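Local coordinates for SusD homolog (Bacteroides thetaiotaomicron, PDB 4MRU), which probably binds glycans at the cell surface, mucin O-glycans among them, as a SusD-like outer-membrane lipoprotein of a gut bacterium, at residues 293-301 with 442-450; 121-129 with 459-467. All coordinates share one frame; numbering follows the deposited sequence. Where two conformers were deposited one is given.

Interaction 1 of 2, residues 293-301 with 442-450; sequences GMRIGINSP and LLPVVVNKG. With EDO (1,2-ethanediol), chain H; EDO (1,2-ethanediol), chain K.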
loop_
_atom_site.group_PDB
_atom_site.type_symbol
_atom_site.label_atom_id
_atom_site.label_comp_id
_atom_site.label_asym_id
_atom_site.label_seq_id
_atom_site.Cartn_x
_atom_site.Cartn_y
_atom_site.Cartn_z
ATOM N N GLY A 293 19.688 -7.580 1.742
ATOM C CA GLY A 293 18.949 -6.389 1.372
ATOM C C GLY A 293 19.868 -5.229 1.145
ATOM O O GLY A 293 20.958 -5.191 1.716
HETATM N N MSE A 294 19.426 -4.319 0.271
HETATM C CA MSE A 294 20.173 -3.126 -0.083
HETATM C C MSE A 294 19.682 -1.950 0.746
HETATM O O MSE A 294 18.483 -1.758 0.929
HETATM C CB MSE A 294 19.963 -2.869 -1.585
HETATM C CG MSE A 294 20.736 -1.683 -2.162
HETATM SE SE MSE A 294 19.760 -0.896 -3.719
HETATM C CE MSE A 294 19.342 -2.545 -4.664
ATOM N N ARG A 295 20.602 -1.142 1.227
ATOM C CA ARG A 295 20.230 0.066 1.960
ATOM C C ARG A 295 19.436 0.983 1.050
ATOM O O ARG A 295 19.852 1.267 -0.049
ATOM C CB ARG A 295 21.449 0.792 2.505
ATOM C CG ARG A 295 21.149 1.961 3.454
ATOM C CD ARG A 295 20.698 1.491 4.841
ATOM N NE ARG A 295 20.445 2.637 5.646
ATOM C CZ ARG A 295 21.358 3.246 6.383
ATOM N NH1 ARG A 295 22.628 2.772 6.475
ATOM N NH2 ARG A 295 21.013 4.337 7.038
ATOM N N ILE A 296 18.299 1.461 1.523
ATOM C CA ILE A 296 17.480 2.397 0.735
ATOM C C ILE A 296 17.881 3.846 1.005
ATOM O O ILE A 296 17.994 4.241 2.147
ATOM C CB ILE A 296 15.981 2.207 1.033
ATOM C CG1 ILE A 296 15.572 0.816 0.579
ATOM C CG2 ILE A 296 15.133 3.284 0.350
ATOM C CD1 ILE A 296 14.231 0.382 1.087
ATOM N N GLY A 297 18.075 4.602 -0.070
ATOM C CA GLY A 297 18.506 6.002 0.017
ATOM C C GLY A 297 20.011 6.248 0.041
ATOM O O GLY A 297 20.544 6.857 0.975
ATOM N N ILE A 298 20.671 5.805 -1.019
ATOM C CA ILE A 298 22.080 5.837 -1.149
ATOM C C ILE A 298 22.454 6.222 -2.583
ATOM O O ILE A 298 21.606 6.175 -3.439
ATOM C CB ILE A 298 22.678 4.451 -0.888
ATOM C CG1 ILE A 298 22.128 3.432 -1.883
ATOM C CG2 ILE A 298 22.420 4.015 0.566
ATOM C CD1 ILE A 298 22.856 2.105 -1.903
ATOM N N ASN A 299 23.728 6.568 -2.797
ATOM C CA ASN A 299 24.334 6.687 -4.119
ATOM C C ASN A 299 25.527 5.745 -4.123
ATOM O O ASN A 299 26.615 6.119 -3.730
ATOM C CB ASN A 299 24.761 8.129 -4.433
ATOM C CG ASN A 299 23.592 9.130 -4.558
ATOM O OD1 ASN A 299 23.800 10.328 -4.400
ATOM N ND2 ASN A 299 22.440 8.673 -4.900
ATOM N N SER A 300 25.320 4.484 -4.478
ATOM C CA SER A 300 26.392 3.505 -4.383
ATOM C C SER A 300 27.562 3.861 -5.290
ATOM O O SER A 300 27.346 4.270 -6.422
ATOM C CB SER A 300 25.897 2.108 -4.784
ATOM O OG SER A 300 26.962 1.151 -4.786
ATOM N N PRO A 301 28.808 3.625 -4.833
ATOM C CA PRO A 301 29.994 3.758 -5.720
ATOM C C PRO A 301 30.271 2.526 -6.530
ATOM O O PRO A 301 31.210 2.505 -7.302
ATOM C CB PRO A 301 31.139 3.959 -4.726
ATOM C CG PRO A 301 30.705 3.167 -3.525
ATOM C CD PRO A 301 29.192 3.229 -3.463
ATOM N N LEU A 442 11.743 2.131 10.352
ATOM C CA LEU A 442 12.593 1.863 9.220
ATOM C C LEU A 442 13.945 2.582 9.355
ATOM O O LEU A 442 14.088 3.573 10.085
ATOM C CB LEU A 442 11.915 2.372 7.967
ATOM C CG LEU A 442 10.554 1.798 7.626
ATOM C CD1 LEU A 442 9.922 2.574 6.443
ATOM C CD2 LEU A 442 10.705 0.317 7.335
ATOM N N LEU A 443 14.927 2.120 8.589
ATOM C CA LEU A 443 16.235 2.692 8.572
ATOM C C LEU A 443 16.215 4.028 7.851
ATOM O O LEU A 443 15.606 4.155 6.758
ATOM C CB LEU A 443 17.224 1.743 7.871
ATOM C CG LEU A 443 17.453 0.374 8.514
ATOM C CD1 LEU A 443 18.434 -0.467 7.706
ATOM C CD2 LEU A 443 17.988 0.534 9.914
ATOM N N PRO A 444 16.941 5.005 8.394
ATOM C CA PRO A 444 16.938 6.316 7.726
ATOM C C PRO A 444 17.714 6.255 6.409
ATOM O O PRO A 444 18.612 5.440 6.260
ATOM C CB PRO A 444 17.631 7.226 8.736
ATOM C CG PRO A 444 18.563 6.323 9.470
ATOM C CD PRO A 444 17.779 5.012 9.602
ATOM N N VAL A 445 17.362 7.117 5.460
ATOM C CA VAL A 445 18.141 7.237 4.250
ATOM C C VAL A 445 19.545 7.759 4.626
ATOM O O VAL A 445 19.724 8.432 5.646
ATOM C CB VAL A 445 17.514 8.156 3.173
ATOM C CG1 VAL A 445 16.136 7.656 2.782
ATOM C CG2 VAL A 445 17.446 9.603 3.664
ATOM N N VAL A 446 20.518 7.453 3.773
ATOM C CA VAL A 446 21.847 8.014 3.911
ATOM C C VAL A 446 21.977 9.377 3.230
ATOM O O VAL A 446 22.447 10.341 3.815
ATOM C CB VAL A 446 22.874 7.023 3.336
ATOM C CG1 VAL A 446 24.256 7.613 3.451
ATOM C CG2 VAL A 446 22.734 5.685 4.077
ATOM N N VAL A 447 21.570 9.421 1.967
ATOM C CA VAL A 447 21.609 10.603 1.170
ATOM C C VAL A 447 20.215 11.225 1.124
ATOM O O VAL A 447 19.299 10.704 0.473
ATOM C CB VAL A 447 22.085 10.263 -0.243
ATOM C CG1 VAL A 447 22.202 11.530 -1.071
ATOM C CG2 VAL A 447 23.449 9.571 -0.214
ATOM N N ASN A 448 20.035 12.300 1.892
ATOM C CA ASN A 448 18.749 13.008 1.947
ATOM C C ASN A 448 18.858 14.219 1.100
ATOM O O ASN A 448 19.370 15.261 1.549
ATOM C CB ASN A 448 18.338 13.385 3.390
ATOM C CG ASN A 448 17.035 14.135 3.420
ATOM O OD1 ASN A 448 16.515 14.584 2.357
ATOM N ND2 ASN A 448 16.520 14.368 4.634
ATOM N N LYS A 449 18.405 14.092 -0.146
ATOM C CA LYS A 449 18.441 15.201 -1.086
ATOM C C LYS A 449 17.074 15.815 -1.215
ATOM O O LYS A 449 16.827 16.561 -2.164
ATOM C CB LYS A 449 18.964 14.727 -2.448
ATOM C CG LYS A 449 20.460 14.437 -2.495
ATOM C CD LYS A 449 20.768 13.610 -3.751
ATOM C CE LYS A 449 22.247 13.650 -4.143
ATOM N NZ LYS A 449 22.541 12.759 -5.321
ATOM N N GLY A 450 16.212 15.589 -0.219
ATOM C CA GLY A 450 14.878 16.188 -0.217
ATOM C C GLY A 450 14.817 17.695 0.045
ATOM O O GLY A 450 15.744 18.292 0.602
HETATM C C1 EDO H . 12.516 7.417 9.012
HETATM O O1 EDO H . 11.583 6.340 8.989
HETATM C C2 EDO H . 13.353 7.331 10.274
HETATM O O2 EDO H . 14.307 6.284 10.165
HETATM C C1 EDO K . 25.816 6.028 6.598
HETATM O O1 EDO K . 25.192 6.605 7.791
HETATM C C2 EDO K . 26.074 4.502 6.610
HETATM O O2 EDO K . 25.279 3.740 7.568
HETATM O O HOH W 1 17.847 3.049 4.659
HETATM O O HOH W 2 20.237 10.320 -5.422
#

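Interaction 2 of 2, residues 121-129 with 459-467; sequences VTDIYGPIP and MRRLMYPNE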
loop_
_atom_site.group_PDB
_atom_site.type_symbol
_atom_site.label_atom_id
_atom_site.label_comp_id
_atom_site.label_asym_id
_atom_site.label_seq_id
_atom_site.Cartn_x
_atom_site.Cartn_y
_atom_site.Cartn_z
ATOM N N VAL A 121 -4.349 7.236 -4.394
ATOM C CA VAL A 121 -3.860 8.515 -4.885
ATOM C C VAL A 121 -4.015 9.630 -3.852
ATOM O O VAL A 121 -3.097 10.398 -3.637
ATOM C CB VAL A 121 -4.565 8.905 -6.206
ATOM C CG1 VAL A 121 -4.070 10.230 -6.734
ATOM C CG2 VAL A 121 -4.330 7.798 -7.249
ATOM N N THR A 122 -5.173 9.733 -3.191
ATOM C CA THR A 122 -5.286 10.757 -2.170
ATOM C C THR A 122 -4.325 10.457 -0.993
ATOM O O THR A 122 -3.793 11.394 -0.404
ATOM C CB THR A 122 -6.714 10.992 -1.630
ATOM O OG1 THR A 122 -6.678 12.091 -0.695
ATOM C CG2 THR A 122 -7.283 9.802 -0.945
ATOM N N ASP A 123 -4.118 9.197 -0.662
ATOM C CA ASP A 123 -3.168 8.868 0.415
ATOM C C ASP A 123 -1.739 9.289 0.094
ATOM O O ASP A 123 -0.983 9.661 1.003
ATOM C CB ASP A 123 -3.189 7.374 0.755
ATOM C CG ASP A 123 -4.403 6.974 1.590
ATOM O OD1 ASP A 123 -5.172 7.868 2.015
ATOM O OD2 ASP A 123 -4.583 5.759 1.778
ATOM N N ILE A 124 -1.375 9.277 -1.186
ATOM C CA ILE A 124 -0.055 9.749 -1.612
ATOM C C ILE A 124 0.093 11.287 -1.570
ATOM O O ILE A 124 1.171 11.791 -1.200
ATOM C CB ILE A 124 0.254 9.227 -3.026
ATOM C CG1 ILE A 124 0.364 7.703 -2.988
ATOM C CG2 ILE A 124 1.533 9.830 -3.579
ATOM C CD1 ILE A 124 0.213 7.093 -4.370
ATOM N N TYR A 125 -0.950 12.024 -1.931
ATOM C CA TYR A 125 -0.844 13.494 -2.185
ATOM C C TYR A 125 -1.558 14.359 -1.198
ATOM O O TYR A 125 -1.144 15.495 -0.982
ATOM C CB TYR A 125 -1.385 13.837 -3.574
ATOM C CG TYR A 125 -0.528 13.248 -4.666
ATOM C CD1 TYR A 125 0.624 13.888 -5.095
ATOM C CD2 TYR A 125 -0.862 12.072 -5.261
ATOM C CE1 TYR A 125 1.453 13.331 -6.041
ATOM C CE2 TYR A 125 -0.057 11.524 -6.249
ATOM C CZ TYR A 125 1.089 12.157 -6.640
ATOM O OH TYR A 125 1.864 11.609 -7.645
ATOM N N GLY A 126 -2.639 13.848 -0.623
ATOM C CA GLY A 126 -3.551 14.688 0.139
ATOM C C GLY A 126 -4.718 15.115 -0.749
ATOM O O GLY A 126 -5.412 14.263 -1.358
ATOM N N PRO A 127 -4.894 16.428 -0.920
ATOM C CA PRO A 127 -5.943 16.916 -1.854
ATOM C C PRO A 127 -5.665 16.481 -3.259
ATOM O O PRO A 127 -4.494 16.493 -3.693
ATOM C CB PRO A 127 -5.843 18.434 -1.773
ATOM C CG PRO A 127 -5.196 18.659 -0.450
ATOM C CD PRO A 127 -4.230 17.553 -0.265
ATOM N N ILE A 128 -6.730 16.012 -3.915
ATOM C CA ILE A 128 -6.728 15.563 -5.284
ATOM C C ILE A 128 -8.052 15.940 -5.941
ATOM O O ILE A 128 -9.082 16.060 -5.268
ATOM C CB ILE A 128 -6.588 14.019 -5.443
ATOM C CG1 ILE A 128 -7.675 13.256 -4.690
ATOM C CG2 ILE A 128 -5.239 13.510 -4.948
ATOM C CD1 ILE A 128 -7.848 11.850 -5.224
ATOM N N PRO A 129 -8.031 16.081 -7.263
ATOM C CA PRO A 129 -9.262 16.130 -8.047
ATOM C C PRO A 129 -10.010 14.819 -7.876
ATOM O O PRO A 129 -9.401 13.784 -7.886
ATOM C CB PRO A 129 -8.771 16.270 -9.481
ATOM C CG PRO A 129 -7.336 16.660 -9.385
ATOM C CD PRO A 129 -6.826 16.108 -8.107
HETATM N N MSE A 459 9.616 10.640 3.958
HETATM C CA MSE A 459 8.631 11.228 3.041
HETATM C C MSE A 459 7.252 11.092 3.635
HETATM O O MSE A 459 6.836 10.000 4.024
HETATM C CB MSE A 459 8.577 10.570 1.672
HETATM C CG MSE A 459 9.801 10.859 0.868
HETATM SE SE MSE A 459 9.815 12.643 0.072
HETATM C CE MSE A 459 8.938 12.591 -1.700
ATOM N N ARG A 460 6.532 12.204 3.684
ATOM C CA ARG A 460 5.189 12.281 4.257
ATOM C C ARG A 460 4.090 12.310 3.182
ATOM O O ARG A 460 2.942 11.997 3.448
ATOM C CB ARG A 460 5.111 13.515 5.158
ATOM C CG ARG A 460 6.185 13.590 6.238
ATOM C CD ARG A 460 6.449 12.274 6.967
ATOM N NE ARG A 460 5.363 11.896 7.816
ATOM C CZ ARG A 460 5.392 10.896 8.695
ATOM N NH1 ARG A 460 6.453 10.104 8.822
ATOM N NH2 ARG A 460 4.317 10.652 9.409
ATOM N N ARG A 461 4.489 12.623 1.954
ATOM C CA ARG A 461 3.650 12.621 0.800
ATOM C C ARG A 461 4.529 12.824 -0.435
ATOM O O ARG A 461 5.716 13.116 -0.321
ATOM C CB ARG A 461 2.616 13.737 0.878
ATOM C CG ARG A 461 3.250 15.136 0.959
ATOM C CD ARG A 461 2.210 16.226 1.064
ATOM N NE ARG A 461 1.448 16.454 -0.154
ATOM C CZ ARG A 461 1.834 17.212 -1.189
ATOM N NH1 ARG A 461 3.018 17.815 -1.209
ATOM N NH2 ARG A 461 1.015 17.360 -2.237
ATOM N N LEU A 462 3.936 12.695 -1.619
ATOM C CA LEU A 462 4.575 13.080 -2.878
ATOM C C LEU A 462 4.127 14.482 -3.305
ATOM O O LEU A 462 3.011 14.894 -3.003
ATOM C CB LEU A 462 4.227 12.142 -4.032
ATOM C CG LEU A 462 5.034 10.918 -4.280
ATOM C CD1 LEU A 462 4.646 10.291 -5.635
ATOM C CD2 LEU A 462 6.521 11.252 -4.229
HETATM N N MSE A 463 4.975 15.135 -4.084
HETATM C CA MSE A 463 4.732 16.487 -4.559
HETATM C C MSE A 463 3.938 16.432 -5.834
HETATM O O MSE A 463 4.061 15.486 -6.581
HETATM C CB MSE A 463 6.047 17.220 -4.843
HETATM C CG MSE A 463 6.864 17.367 -3.569
HETATM SE SE MSE A 463 8.134 15.854 -3.436
HETATM C CE MSE A 463 9.472 16.461 -4.764
ATOM N N TYR A 464 3.103 17.434 -6.075
ATOM C CA TYR A 464 2.285 17.468 -7.294
ATOM C C TYR A 464 3.168 17.602 -8.521
ATOM O O TYR A 464 4.241 18.131 -8.428
ATOM C CB TYR A 464 1.299 18.611 -7.259
ATOM C CG TYR A 464 0.259 18.464 -6.140
ATOM C CD1 TYR A 464 -0.590 17.369 -6.088
ATOM C CD2 TYR A 464 0.104 19.441 -5.188
ATOM C CE1 TYR A 464 -1.583 17.260 -5.106
ATOM C CE2 TYR A 464 -0.860 19.341 -4.179
ATOM C CZ TYR A 464 -1.712 18.273 -4.151
ATOM O OH TYR A 464 -2.666 18.228 -3.151
ATOM N N PRO A 465 2.741 17.038 -9.646
ATOM C CA PRO A 465 3.608 17.054 -10.831
ATOM C C PRO A 465 3.687 18.440 -11.439
ATOM O O PRO A 465 2.760 19.260 -11.281
ATOM C CB PRO A 465 2.921 16.066 -11.793
ATOM C CG PRO A 465 1.538 15.964 -11.354
ATOM C CD PRO A 465 1.496 16.303 -9.878
ATOM N N ASN A 466 4.750 18.687 -12.199
ATOM C CA ASN A 466 4.952 19.990 -12.780
ATOM C C ASN A 466 3.849 20.386 -13.791
ATOM O O ASN A 466 3.595 21.570 -13.997
ATOM C CB ASN A 466 6.314 20.091 -13.473
ATOM C CG ASN A 466 6.735 21.549 -13.696
ATOM O OD1 ASN A 466 6.940 22.296 -12.747
ATOM N ND2 ASN A 466 6.862 21.937 -14.928
ATOM N N GLU A 467 3.243 19.400 -14.434
ATOM C CA GLU A 467 2.105 19.616 -15.319
ATOM C C GLU A 467 0.987 20.399 -14.598
ATOM O O GLU A 467 0.365 21.297 -15.158
ATOM C CB GLU A 467 1.565 18.286 -15.836
ATOM C CG GLU A 467 2.494 17.575 -16.827
ATOM C CD GLU A 467 3.738 16.886 -16.210
ATOM O OE1 GLU A 467 3.942 16.869 -14.972
ATOM O OE2 GLU A 467 4.545 16.326 -16.979
HETATM O O HOH W 3 3.432 13.417 -8.428
#

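Interaction 1 of 2, residues 293-301 with 442-450
Gly297 O takes two backbone donors from the 442-450 loop, Val446 N and Val447 N, each 2.9 Å from it. The bond from Val447 is nearly straight (173°), while that from Val446 is bent to 136°. Val445 CB lies 3.9 Å from Gly297 CA, so the glycine lets the two backbones come close; its positive phi also suits a residue without a side chain. Arg295 reaches across to the carbonyl of Pro444: NH2 donates to Pro444 O at 2.8 Å, with the oxygen near the guanidinium plane, and the bond from NE is weak. A water accepts a hydrogen bond from NE and lies close to both Ile296 O and Pro444 O. Val446 CG2 sits over the centre of one guanidinium face, 3.6 Å from Arg295 CZ, while NH1 is held by Tyr388 O and an ethanediol. Further along, extended Lys449 meets Asn299 from the opposite direction, its NZ 2.9 Å from Asn299 OD1. A second water accepts from Asn299 ND2 and, weakly, from Lys449 NZ. Beyond, Asn448 OD1 accepts from Gly450 N, closing an Asx turn in this joint between two irregular loops of a SusD-like fold.

Interaction 2 of 2, residues 121-129 with 459-467
Leu462, Arg461 and Tyr464 donate four hydrogen bonds to backbone carbonyls of Ile124, Tyr125 and Pro127, at and just after the end of helix 104-125. Leu462 N donates to Ile124 O at 2.9 Å, nearly straight at 164°. Arg461 grips Tyr125 O side-on with two nitrogens: NE at 2.9 Å comes from above the carbonyl plane, whereas NH2 lies in that plane on a lone pair. The oxygen stays in the plane of the guanidinium, and a bend at chi3 (-71°) turns the group toward it. NH1 of Arg461 has its own partners in Asp494, by a salt bridge, and Thr495 O, which help fix the group's rotation. The hydroxyl of Tyr464 donates to Pro127 O at 2.6 Å, the oxygen lying at the edge of the ring.

Helix 104-125 is one of the many helices of this TPR-like SusD fold, and it ends where Gly126 leaves helical geometry with positive phi. The carbonyls at such an end lack the next turn's N-H groups, and here the incoming loop supplies donors to two of them. Thr122 OG1 also bonds to Gly126 O, tying the turn back to the helix.

Among the apolar contacts, Ile124 and Leu462 lie side by side, CG2 of the former 3.6 Å from CB of the latter. Leu462 CB also sits 3.6 Å from Tyr125 CE1. The rings of Tyr125 and Tyr464 run near parallel (10°) but barely overlap, their centroids 5.8 Å apart; Arg461 NH2 lies over the rim of one face of the Tyr464 ring.

One water links Tyr125 OH to Met463 O, which also lies at the ring edge. Leu462 O, buried here, has no polar partner in the model.

Both segments of interaction 1 fall, in sequence, between the two that meet in interaction 2. The centres are 22 Å apart and the nearest atoms about 6 Å, so the two do not touch. Both nevertheless involve the long connection between helices 427-437 and 466-471, which first meets the loop after strand 289-290 and then the end of helix 104-125. Tyr72 is touched from both sites, by Val445 and Asn448 of interaction 1 and by Met459 of the 459-467 segment. Interaction 2 is the more buried, with seven of eight touching residues buried against four of eleven; its centre is about 15 Å from the chain centre, that of interaction 1 about 21 Å. Both lie away from the magnesium site at Asn373.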